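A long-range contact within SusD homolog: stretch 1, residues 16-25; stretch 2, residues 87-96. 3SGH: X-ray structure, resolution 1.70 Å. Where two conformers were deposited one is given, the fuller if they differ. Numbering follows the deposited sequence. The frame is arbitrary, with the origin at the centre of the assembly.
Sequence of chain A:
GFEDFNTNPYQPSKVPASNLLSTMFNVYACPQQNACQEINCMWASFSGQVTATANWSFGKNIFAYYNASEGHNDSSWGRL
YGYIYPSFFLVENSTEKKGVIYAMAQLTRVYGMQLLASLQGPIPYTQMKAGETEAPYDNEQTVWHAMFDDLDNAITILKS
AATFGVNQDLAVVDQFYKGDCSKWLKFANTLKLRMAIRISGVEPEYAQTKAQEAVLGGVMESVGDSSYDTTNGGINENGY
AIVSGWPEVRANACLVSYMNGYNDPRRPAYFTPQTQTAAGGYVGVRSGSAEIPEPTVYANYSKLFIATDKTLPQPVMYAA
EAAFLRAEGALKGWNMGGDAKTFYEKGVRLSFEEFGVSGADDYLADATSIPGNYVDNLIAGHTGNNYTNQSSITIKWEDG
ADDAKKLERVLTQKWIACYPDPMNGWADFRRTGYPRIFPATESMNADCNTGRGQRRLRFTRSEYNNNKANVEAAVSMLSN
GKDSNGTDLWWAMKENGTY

Stretch 1 (16-25) PASNLLSTMF
Stretch 2 87-96: SFFLVENSTE

Two helices can pack closely without a single hydrogen bond between them, provided that small residues sit where the backbones come nearest and longer side chains fill the space to the side. Residues 16-25 and 87-96 of this SusD homolog illustrate the principle. The helix running through 17-24 meets helix 87-95 nearly antiparallel, with 160° between their N-to-C directions, a signed crossing angle of -160° and axes 9.2 Å apart at closest approach. The register is set by Ala17 CA, 5.4 Å from Val91 CA, and Leu20 CA, 5.7 Å from Ser87 CA. Together the stretches bury 414 Å².

Ala17, Leu20 and Met24, spaced three and four residues apart, point their CA-to-CB bonds toward the partner, as one face of a helix should. Ala17 (phi/psi -53/-40) has only a methyl to accommodate: its CB lies 3.6 Å from Ser94 OG and 4.1 Å from Thr95 CG2, while its carbonyl O approaches Val91 CG2 at 3.9 Å. Ser94 adopts t (172°). Thr95 takes p (61°), which lets OG1 donate to Val91 O at 2.7 Å; its hydroxyl is thus satisfied within its own helix.

Leu20 reaches both Leu90 and Val91. With chi1 m (-63°) and chi2 t (152°), it sets CD1 3.8 Å from Leu90 CB, and its CB lies 3.8 Å from Val91 CG2. The CA-to-CB bond of Val91 points sideways to the other helix, yet its t rotamer (172°) brings CG2 against both Ala17 and Leu20. Leu90, m and t at -69° and 172°, lies on an exposed flank; it touches with its CB, and its CD1 comes within 4.1 Å of Leu20 CD2.

At the other end, Ser87 combines small size with close packing. Its CB lies 3.8 Å from Leu20 O and 3.6 Å from Met24 CG; the m rotamer (-62°) also sets OG 4.1 Å from Leu20 CD2, though no hydrogen bond crosses. Met24 is a selenomethionine with SE in place of sulfur. Its m, t, p conformation (-59°, 179°, 71°) extends the chain and then turns it at the selenium, leaving CE 3.9 Å from Phe88 CB and at the edge of the Phe88 ring, near its plane. Phe88, t at 175° with chi2 72°, points away overall, though its CB touches Met24; the residue is buried.

Regular i to i+4 bonds, such as Val91 N to Ser87 O at 2.9 Å, run through the second helix until Glu96, whose positive phi (51°) closes it in a Schellman motif.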

# COMPACT_ATOMS: atom_id res chain seq x y z
N PRO A 16 -31.61 -2.95 -2.54
CA PRO A 16 -31.12 -1.68 -3.13
C PRO A 16 -29.62 -1.75 -3.41
O PRO A 16 -28.84 -1.92 -2.47
CB PRO A 16 -31.43 -0.63 -2.04
CG PRO A 16 -31.90 -1.40 -0.81
CD PRO A 16 -31.62 -2.88 -1.07
N ALA A 17 -29.23 -1.63 -4.68
CA ALA A 17 -27.84 -1.88 -5.12
C ALA A 17 -26.80 -1.10 -4.31
O ALA A 17 -25.75 -1.64 -3.96
CB ALA A 17 -27.69 -1.58 -6.63
N SER A 18 -27.09 0.17 -3.98
CA SER A 18 -26.16 1.00 -3.21
C SER A 18 -25.74 0.34 -1.87
O SER A 18 -24.63 0.52 -1.39
CB SER A 18 -26.75 2.38 -2.92
OG SER A 18 -27.83 2.26 -2.01
N ASN A 19 -26.64 -0.44 -1.27
CA ASN A 19 -26.31 -1.13 -0.04
C ASN A 19 -25.27 -2.25 -0.22
O ASN A 19 -24.51 -2.54 0.72
CB ASN A 19 -27.58 -1.66 0.64
CG ASN A 19 -28.54 -0.55 1.11
OD1 ASN A 19 -28.49 0.62 0.64
ND2 ASN A 19 -29.43 -0.91 2.01
N LEU A 20 -25.18 -2.85 -1.42
CA LEU A 20 -24.14 -3.87 -1.66
C LEU A 20 -22.75 -3.22 -1.74
O LEU A 20 -21.75 -3.89 -1.53
CB LEU A 20 -24.42 -4.65 -2.93
CG LEU A 20 -25.74 -5.45 -2.88
CD1 LEU A 20 -26.27 -5.61 -4.29
CD2 LEU A 20 -25.50 -6.76 -2.13
N LEU A 21 -22.68 -1.92 -2.05
CA LEU A 21 -21.39 -1.22 -2.08
C LEU A 21 -20.76 -1.22 -0.71
O LEU A 21 -19.55 -1.28 -0.61
CB LEU A 21 -21.54 0.23 -2.52
CG LEU A 21 -21.79 0.60 -3.96
CD1 LEU A 21 -21.89 2.13 -3.96
CD2 LEU A 21 -20.69 0.09 -4.89
N SER A 22 -21.56 -1.17 0.35
CA SER A 22 -20.97 -1.00 1.70
C SER A 22 -20.00 -2.11 2.05
O SER A 22 -18.95 -1.84 2.65
CB SER A 22 -22.06 -0.91 2.80
OG SER A 22 -22.84 0.25 2.55
N THR A 23 -20.31 -3.36 1.75
CA THR A 23 -19.37 -4.45 2.01
C THR A 23 -18.13 -4.31 1.15
O THR A 23 -17.02 -4.51 1.62
CB THR A 23 -19.96 -5.80 1.66
OG1 THR A 23 -21.37 -5.79 1.93
CG2 THR A 23 -19.24 -6.89 2.43
N MSE A 24 -18.35 -3.99 -0.13
CA MSE A 24 -17.24 -3.90 -1.09
C MSE A 24 -16.23 -2.86 -0.62
O MSE A 24 -15.01 -3.03 -0.77
CB MSE A 24 -17.72 -3.53 -2.51
CG MSE A 24 -18.71 -4.51 -3.10
SE MSE A 24 -19.27 -3.97 -4.84
CE MSE A 24 -17.61 -4.34 -5.70
N PHE A 25 -16.75 -1.80 -0.01
CA PHE A 25 -15.92 -0.69 0.41
C PHE A 25 -14.87 -1.06 1.46
O PHE A 25 -13.92 -0.28 1.71
CB PHE A 25 -16.75 0.43 1.02
CG PHE A 25 -17.54 1.30 0.05
CD1 PHE A 25 -17.30 1.37 -1.32
CD2 PHE A 25 -18.52 2.12 0.58
CE1 PHE A 25 -18.03 2.24 -2.12
CE2 PHE A 25 -19.27 2.97 -0.23
CZ PHE A 25 -19.05 3.02 -1.55
N SER A 87 -20.87 -9.31 -4.59
CA SER A 87 -21.54 -8.01 -4.66
C SER A 87 -21.31 -7.30 -5.98
O SER A 87 -22.22 -6.67 -6.46
CB SER A 87 -21.14 -7.11 -3.50
OG SER A 87 -21.55 -7.72 -2.29
N PHE A 88 -20.10 -7.39 -6.55
CA PHE A 88 -19.83 -6.73 -7.82
C PHE A 88 -20.86 -7.14 -8.89
O PHE A 88 -21.43 -6.28 -9.62
CB PHE A 88 -18.42 -7.00 -8.39
CG PHE A 88 -18.26 -6.39 -9.71
CD1 PHE A 88 -18.17 -5.03 -9.81
CD2 PHE A 88 -18.34 -7.14 -10.87
CE1 PHE A 88 -18.10 -4.42 -11.05
CE2 PHE A 88 -18.29 -6.56 -12.09
CZ PHE A 88 -18.17 -5.18 -12.19
N PHE A 89 -21.10 -8.44 -9.01
CA PHE A 89 -22.01 -8.93 -10.05
C PHE A 89 -23.45 -8.65 -9.74
O PHE A 89 -24.24 -8.35 -10.64
CB PHE A 89 -21.82 -10.42 -10.32
CG PHE A 89 -20.49 -10.73 -10.94
CD1 PHE A 89 -20.15 -10.18 -12.16
CD2 PHE A 89 -19.58 -11.54 -10.30
CE1 PHE A 89 -18.91 -10.45 -12.74
CE2 PHE A 89 -18.35 -11.83 -10.90
CZ PHE A 89 -18.02 -11.27 -12.10
N LEU A 90 -23.80 -8.69 -8.47
CA LEU A 90 -25.13 -8.29 -8.05
C LEU A 90 -25.41 -6.83 -8.39
O LEU A 90 -26.51 -6.49 -8.87
CB LEU A 90 -25.30 -8.54 -6.55
CG LEU A 90 -25.35 -10.01 -6.12
CD1 LEU A 90 -25.32 -10.09 -4.58
CD2 LEU A 90 -26.59 -10.75 -6.62
N VAL A 91 -24.42 -5.95 -8.19
CA VAL A 91 -24.57 -4.54 -8.55
C VAL A 91 -24.65 -4.39 -10.05
O VAL A 91 -25.48 -3.65 -10.58
CB VAL A 91 -23.46 -3.64 -7.99
CG1 VAL A 91 -23.56 -2.22 -8.55
CG2 VAL A 91 -23.50 -3.63 -6.42
N GLU A 92 -23.77 -5.07 -10.75
CA GLU A 92 -23.73 -4.97 -12.21
C GLU A 92 -25.07 -5.34 -12.81
O GLU A 92 -25.58 -4.64 -13.71
CB GLU A 92 -22.63 -5.89 -12.75
CG GLU A 92 -22.48 -5.85 -14.27
CD GLU A 92 -21.16 -6.46 -14.74
OE1 GLU A 92 -21.05 -7.70 -14.64
OE2 GLU A 92 -20.23 -5.71 -15.17
N ASN A 93 -25.64 -6.43 -12.31
CA ASN A 93 -26.95 -6.93 -12.82
C ASN A 93 -28.11 -5.98 -12.47
O ASN A 93 -28.89 -5.59 -13.35
CB ASN A 93 -27.20 -8.37 -12.33
CG ASN A 93 -26.31 -9.39 -13.03
OD1 ASN A 93 -25.73 -9.12 -14.11
ND2 ASN A 93 -26.17 -10.58 -12.43
N SER A 94 -28.18 -5.57 -11.20
CA SER A 94 -29.21 -4.65 -10.74
C SER A 94 -29.20 -3.31 -11.49
O SER A 94 -30.27 -2.80 -11.88
CB SER A 94 -29.02 -4.37 -9.24
OG SER A 94 -29.90 -3.34 -8.81
N THR A 95 -28.00 -2.76 -11.71
CA THR A 95 -27.85 -1.45 -12.35
C THR A 95 -27.83 -1.50 -13.90
O THR A 95 -27.83 -0.44 -14.55
CB THR A 95 -26.52 -0.73 -11.89
OG1 THR A 95 -25.38 -1.53 -12.28
CG2 THR A 95 -26.56 -0.45 -10.38
N GLU A 96 -27.79 -2.71 -14.46
CA GLU A 96 -27.64 -2.93 -15.88
C GLU A 96 -26.44 -2.15 -16.43
O GLU A 96 -26.52 -1.54 -17.51
CB GLU A 96 -28.95 -2.59 -16.63
CG GLU A 96 -30.17 -3.28 -15.97
CD GLU A 96 -31.50 -3.03 -16.67
OE1 GLU A 96 -31.58 -2.15 -17.54
OE2 GLU A 96 -32.48 -3.72 -16.29